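Local coordinates for protein Cas13d (uncultured Ruminococcus sp, PDB 6IV9) that binds a CRISPR RNA and, as a Cas13d effector with two HEPN domains, processes that RNA and cleaves target RNA, at residues K61-I72 with N79-N90. The protein carries 2 engineered substitutions. Numbering follows the deposited sequence.
Sequences KSILVSENKMYI and NSAVLEYEVDNN. With nucleotides of chain B.
A binding site for an adenine of the bound RNA closes one end of this contact, where Lys-61 and Asn-79 meet at the Watson-Crick edge of A29 of chain B. Lys-61 NZ donates to N1 of A29 at 3.0 Å, while N6 of A29 donates to Asn-79 OD1 at 2.9 Å, consistent with recognition of adenine. Lys-61 NZ also donates to Asn-79 OD1 at 2.9 Å, from above the amide carbonyl plane (41° out of it), so OD1 takes bonds from both base and lysine; a water links NZ to Ser-80 O. The nearly straight chain of Lys-61, with CG anti to the backbone N (chi1 -175°), passes the methyl of Ala-81 and turns only at its last torsion. Away from the RNA, strands 69-75 and 81-88 form the antiparallel hairpin at the middle of a four-stranded sheet. Met-70 and Val-87 exchange backbone bonds as a hydrogen-bonded pair, and Ile-72 opposes both Glu-84 and Tyr-85 in a classic beta bulge, its O accepting from Glu-84 N at 2.8 Å and weakly from Tyr-85 N. One face carries Met-70, Ile-72, Tyr-85 and Val-87, with Met-70 CE against Val-87 CG1; strand 105-110 packs against Ile-72 and Val-87. On the other face the Tyr-71 ring and Glu-86 run side by side, Tyr-71 CE2 3.6 Å from Glu-86 CG. Next to them Lys-69, bent at chi2 (-57°), forms a salt bridge from NZ to the anti lone pair of Asp-88 OD2 at 2.7 Å; Glu-86 OE2, farther from NZ, probably adds a second favourable charge. At the far end Asn-89 clasps the 66-68 turn: ND2 bonds Glu-67 O at 3.0 Å and Ser-66 O weakly, and Asn-89 N donates almost straight to Asn-68 O at 3.0 Å, as Ser-66 OG takes Lys-69 N in an ST motif.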
# COMPACT_ATOMS: atom_id res chain seq x y z
N LYS A 61 12.87 -23.18 -7.18
CA LYS A 61 12.13 -22.27 -6.28
C LYS A 61 12.76 -22.16 -4.89
O LYS A 61 12.92 -21.07 -4.41
CB LYS A 61 10.71 -22.78 -6.10
CG LYS A 61 9.78 -21.91 -5.28
CD LYS A 61 8.38 -22.44 -5.35
CE LYS A 61 7.43 -21.75 -4.40
NZ LYS A 61 7.14 -20.39 -4.87
N SER A 62 13.05 -23.30 -4.27
CA SER A 62 13.63 -23.24 -2.92
C SER A 62 14.34 -24.53 -2.54
O SER A 62 14.04 -25.56 -3.09
CB SER A 62 12.50 -22.92 -1.99
OG SER A 62 12.71 -23.47 -0.72
N ILE A 63 15.32 -24.42 -1.66
CA ILE A 63 15.94 -25.62 -1.04
C ILE A 63 15.59 -25.54 0.44
O ILE A 63 16.14 -24.73 1.13
CB ILE A 63 17.45 -25.68 -1.26
CG1 ILE A 63 17.82 -25.58 -2.73
CG2 ILE A 63 18.00 -26.94 -0.62
CD1 ILE A 63 19.28 -25.66 -2.99
N LEU A 64 14.66 -26.37 0.89
CA LEU A 64 14.26 -26.40 2.30
C LEU A 64 15.23 -27.31 3.05
O LEU A 64 15.58 -28.33 2.51
CB LEU A 64 12.81 -26.88 2.40
CG LEU A 64 11.84 -25.99 1.63
CD1 LEU A 64 10.47 -26.61 1.55
CD2 LEU A 64 11.76 -24.61 2.25
N VAL A 65 15.64 -26.89 4.23
CA VAL A 65 16.65 -27.67 4.98
C VAL A 65 16.10 -28.13 6.32
O VAL A 65 15.48 -27.36 7.02
CB VAL A 65 17.97 -26.90 5.18
CG1 VAL A 65 19.01 -27.76 5.86
CG2 VAL A 65 18.53 -26.32 3.89
N SER A 66 16.30 -29.41 6.58
CA SER A 66 16.02 -30.04 7.89
C SER A 66 17.36 -30.54 8.44
O SER A 66 18.40 -30.40 7.77
CB SER A 66 15.03 -31.13 7.79
OG SER A 66 15.69 -32.32 7.43
N GLU A 67 17.36 -31.10 9.63
CA GLU A 67 18.66 -31.55 10.14
C GLU A 67 19.22 -32.63 9.22
O GLU A 67 20.37 -32.54 8.86
CB GLU A 67 18.54 -31.97 11.61
CG GLU A 67 19.87 -32.32 12.25
CD GLU A 67 20.80 -31.14 12.42
OE1 GLU A 67 20.52 -30.09 11.82
OE2 GLU A 67 21.81 -31.28 13.13
N ASN A 68 18.42 -33.59 8.80
CA ASN A 68 19.04 -34.70 8.04
C ASN A 68 18.79 -34.62 6.53
O ASN A 68 19.51 -35.27 5.81
CB ASN A 68 18.64 -36.04 8.66
CG ASN A 68 19.10 -36.17 10.10
OD1 ASN A 68 18.29 -36.23 11.01
ND2 ASN A 68 20.40 -36.18 10.32
N LYS A 69 17.86 -33.80 6.08
CA LYS A 69 17.49 -33.81 4.65
C LYS A 69 17.33 -32.41 4.07
O LYS A 69 17.20 -31.49 4.84
CB LYS A 69 16.11 -34.43 4.51
CG LYS A 69 15.97 -35.82 5.07
CD LYS A 69 16.93 -36.78 4.46
CE LYS A 69 16.72 -38.19 4.95
NZ LYS A 69 17.59 -39.16 4.24
N MET A 70 17.36 -32.32 2.75
CA MET A 70 17.08 -31.08 1.99
C MET A 70 15.95 -31.43 1.03
O MET A 70 15.94 -32.56 0.54
CB MET A 70 18.27 -30.60 1.16
CG MET A 70 19.37 -30.03 1.97
SD MET A 70 20.66 -29.36 0.94
CE MET A 70 21.38 -30.84 0.25
N TYR A 71 15.03 -30.51 0.83
CA TYR A 71 13.93 -30.72 -0.12
C TYR A 71 14.04 -29.61 -1.16
O TYR A 71 13.98 -28.47 -0.78
CB TYR A 71 12.58 -30.72 0.59
CG TYR A 71 12.51 -31.74 1.69
CD1 TYR A 71 12.93 -31.44 2.96
CD2 TYR A 71 12.07 -33.02 1.43
CE1 TYR A 71 12.89 -32.38 3.97
CE2 TYR A 71 12.02 -33.97 2.43
CZ TYR A 71 12.44 -33.65 3.70
OH TYR A 71 12.40 -34.60 4.67
N ILE A 72 14.15 -30.00 -2.41
CA ILE A 72 14.29 -29.04 -3.53
C ILE A 72 12.93 -28.89 -4.20
O ILE A 72 12.32 -29.88 -4.53
CB ILE A 72 15.35 -29.58 -4.50
CG1 ILE A 72 16.70 -29.67 -3.81
CG2 ILE A 72 15.39 -28.75 -5.76
CD1 ILE A 72 17.83 -30.04 -4.70
N ASN A 79 2.32 -19.18 -7.22
CA ASN A 79 3.17 -19.39 -6.03
C ASN A 79 3.25 -20.86 -5.63
O ASN A 79 3.83 -21.15 -4.62
CB ASN A 79 2.78 -18.49 -4.86
CG ASN A 79 3.91 -18.38 -3.88
OD1 ASN A 79 5.07 -18.42 -4.28
ND2 ASN A 79 3.60 -18.30 -2.61
N SER A 80 2.67 -21.75 -6.42
CA SER A 80 2.71 -23.19 -6.10
C SER A 80 4.13 -23.75 -6.20
O SER A 80 4.84 -23.36 -7.09
CB SER A 80 1.80 -23.94 -6.98
OG SER A 80 0.51 -23.43 -6.83
N ALA A 81 4.43 -24.68 -5.31
CA ALA A 81 5.73 -25.37 -5.24
C ALA A 81 5.58 -26.81 -5.73
O ALA A 81 4.60 -27.43 -5.40
CB ALA A 81 6.23 -25.37 -3.82
N VAL A 82 6.51 -27.26 -6.56
CA VAL A 82 6.51 -28.68 -7.00
C VAL A 82 7.65 -29.33 -6.23
O VAL A 82 8.78 -28.94 -6.44
CB VAL A 82 6.73 -28.79 -8.51
CG1 VAL A 82 6.96 -30.22 -8.94
CG2 VAL A 82 5.61 -28.16 -9.30
N LEU A 83 7.35 -30.26 -5.34
CA LEU A 83 8.46 -30.94 -4.63
C LEU A 83 9.18 -31.78 -5.67
O LEU A 83 8.54 -32.58 -6.33
CB LEU A 83 7.90 -31.80 -3.50
CG LEU A 83 7.81 -31.11 -2.16
CD1 LEU A 83 6.93 -31.88 -1.20
CD2 LEU A 83 9.19 -30.92 -1.58
N GLU A 84 10.47 -31.58 -5.82
CA GLU A 84 11.20 -32.30 -6.87
C GLU A 84 12.07 -33.40 -6.27
O GLU A 84 12.00 -34.52 -6.74
CB GLU A 84 12.10 -31.33 -7.62
CG GLU A 84 11.34 -30.34 -8.49
CD GLU A 84 10.99 -30.84 -9.88
OE1 GLU A 84 11.21 -31.99 -10.15
OE2 GLU A 84 10.50 -30.05 -10.66
N TYR A 85 12.91 -33.05 -5.31
CA TYR A 85 13.83 -34.08 -4.78
C TYR A 85 14.01 -33.96 -3.28
O TYR A 85 13.90 -32.90 -2.73
CB TYR A 85 15.22 -33.89 -5.37
CG TYR A 85 15.28 -34.06 -6.86
CD1 TYR A 85 15.06 -33.00 -7.70
CD2 TYR A 85 15.55 -35.29 -7.43
CE1 TYR A 85 15.10 -33.13 -9.07
CE2 TYR A 85 15.61 -35.45 -8.80
CZ TYR A 85 15.37 -34.37 -9.62
OH TYR A 85 15.41 -34.50 -10.97
N GLU A 86 14.31 -35.10 -2.67
CA GLU A 86 14.72 -35.16 -1.26
C GLU A 86 16.18 -35.59 -1.29
O GLU A 86 16.47 -36.54 -1.98
CB GLU A 86 13.86 -36.15 -0.49
CG GLU A 86 14.33 -36.34 0.92
CD GLU A 86 13.55 -37.42 1.61
OE1 GLU A 86 12.35 -37.51 1.37
OE2 GLU A 86 14.14 -38.17 2.36
N VAL A 87 17.05 -34.88 -0.61
CA VAL A 87 18.51 -35.19 -0.61
C VAL A 87 18.96 -35.46 0.82
O VAL A 87 18.52 -34.75 1.70
CB VAL A 87 19.32 -34.04 -1.23
CG1 VAL A 87 20.81 -34.30 -1.20
CG2 VAL A 87 18.87 -33.70 -2.63
N ASP A 88 19.78 -36.48 1.01
CA ASP A 88 20.29 -36.80 2.36
C ASP A 88 21.54 -35.96 2.59
O ASP A 88 22.41 -36.00 1.77
CB ASP A 88 20.61 -38.28 2.53
CG ASP A 88 21.10 -38.59 3.92
OD1 ASP A 88 22.28 -38.39 4.18
OD2 ASP A 88 20.28 -38.97 4.73
N ASN A 89 21.58 -35.22 3.69
CA ASN A 89 22.72 -34.33 3.99
C ASN A 89 24.01 -35.11 4.21
O ASN A 89 25.05 -34.55 3.96
CB ASN A 89 22.44 -33.42 5.19
CG ASN A 89 21.35 -32.42 4.90
OD1 ASN A 89 21.11 -32.10 3.75
ND2 ASN A 89 20.69 -31.94 5.93
N ASN A 90 23.92 -36.26 4.86
CA ASN A 90 25.11 -37.11 5.17
C ASN A 90 25.69 -37.87 3.98
O ASN A 90 26.90 -37.83 3.83
CB ASN A 90 24.85 -37.92 6.44
CG ASN A 90 24.43 -36.99 7.56
OD1 ASN A 90 25.13 -36.04 7.86
ND2 ASN A 90 23.28 -37.23 8.14
P A B 29 11.65 -10.80 -1.31
OP1 A B 29 10.23 -10.76 -1.39
OP2 A B 29 12.36 -11.50 -0.21
O5' A B 29 12.10 -11.40 -2.71
C5' A B 29 13.49 -11.45 -3.06
C4' A B 29 13.74 -12.70 -3.86
O4' A B 29 13.39 -13.83 -3.02
C3' A B 29 12.84 -12.87 -5.07
O3' A B 29 13.26 -12.05 -6.16
C2' A B 29 12.97 -14.38 -5.30
O2' A B 29 14.21 -14.71 -5.91
C1' A B 29 12.94 -14.88 -3.84
N9 A B 29 11.61 -15.20 -3.42
C8 A B 29 10.70 -14.43 -2.74
N7 A B 29 9.51 -14.96 -2.67
C5 A B 29 9.63 -16.15 -3.37
C6 A B 29 8.71 -17.14 -3.70
N6 A B 29 7.43 -17.13 -3.31
N1 A B 29 9.15 -18.19 -4.44
C2 A B 29 10.43 -18.22 -4.81
N3 A B 29 11.38 -17.33 -4.58
C4 A B 29 10.90 -16.29 -3.87
P U B 23 15.48 -17.81 -1.26
OP1 U B 23 15.02 -19.19 -1.05
OP2 U B 23 15.33 -17.14 -2.54
O5' U B 23 14.67 -16.95 -0.17
C5' U B 23 14.52 -15.51 -0.25
C4' U B 23 13.27 -15.11 0.53
O4' U B 23 12.13 -15.62 -0.20
C3' U B 23 13.18 -15.77 1.92
O3' U B 23 12.65 -14.85 2.86
C2' U B 23 12.21 -16.91 1.72
O2' U B 23 11.58 -17.37 2.91
C1' U B 23 11.26 -16.33 0.66
N1 U B 23 10.61 -17.40 -0.10
C2 U B 23 9.25 -17.58 0.04
O2 U B 23 8.56 -16.87 0.72
N3 U B 23 8.73 -18.65 -0.64
C4 U B 23 9.41 -19.55 -1.39
O4 U B 23 8.79 -20.48 -1.92
C5 U B 23 10.81 -19.30 -1.51
C6 U B 23 11.35 -18.25 -0.88
O HOH W 1 5.86 -20.96 -7.49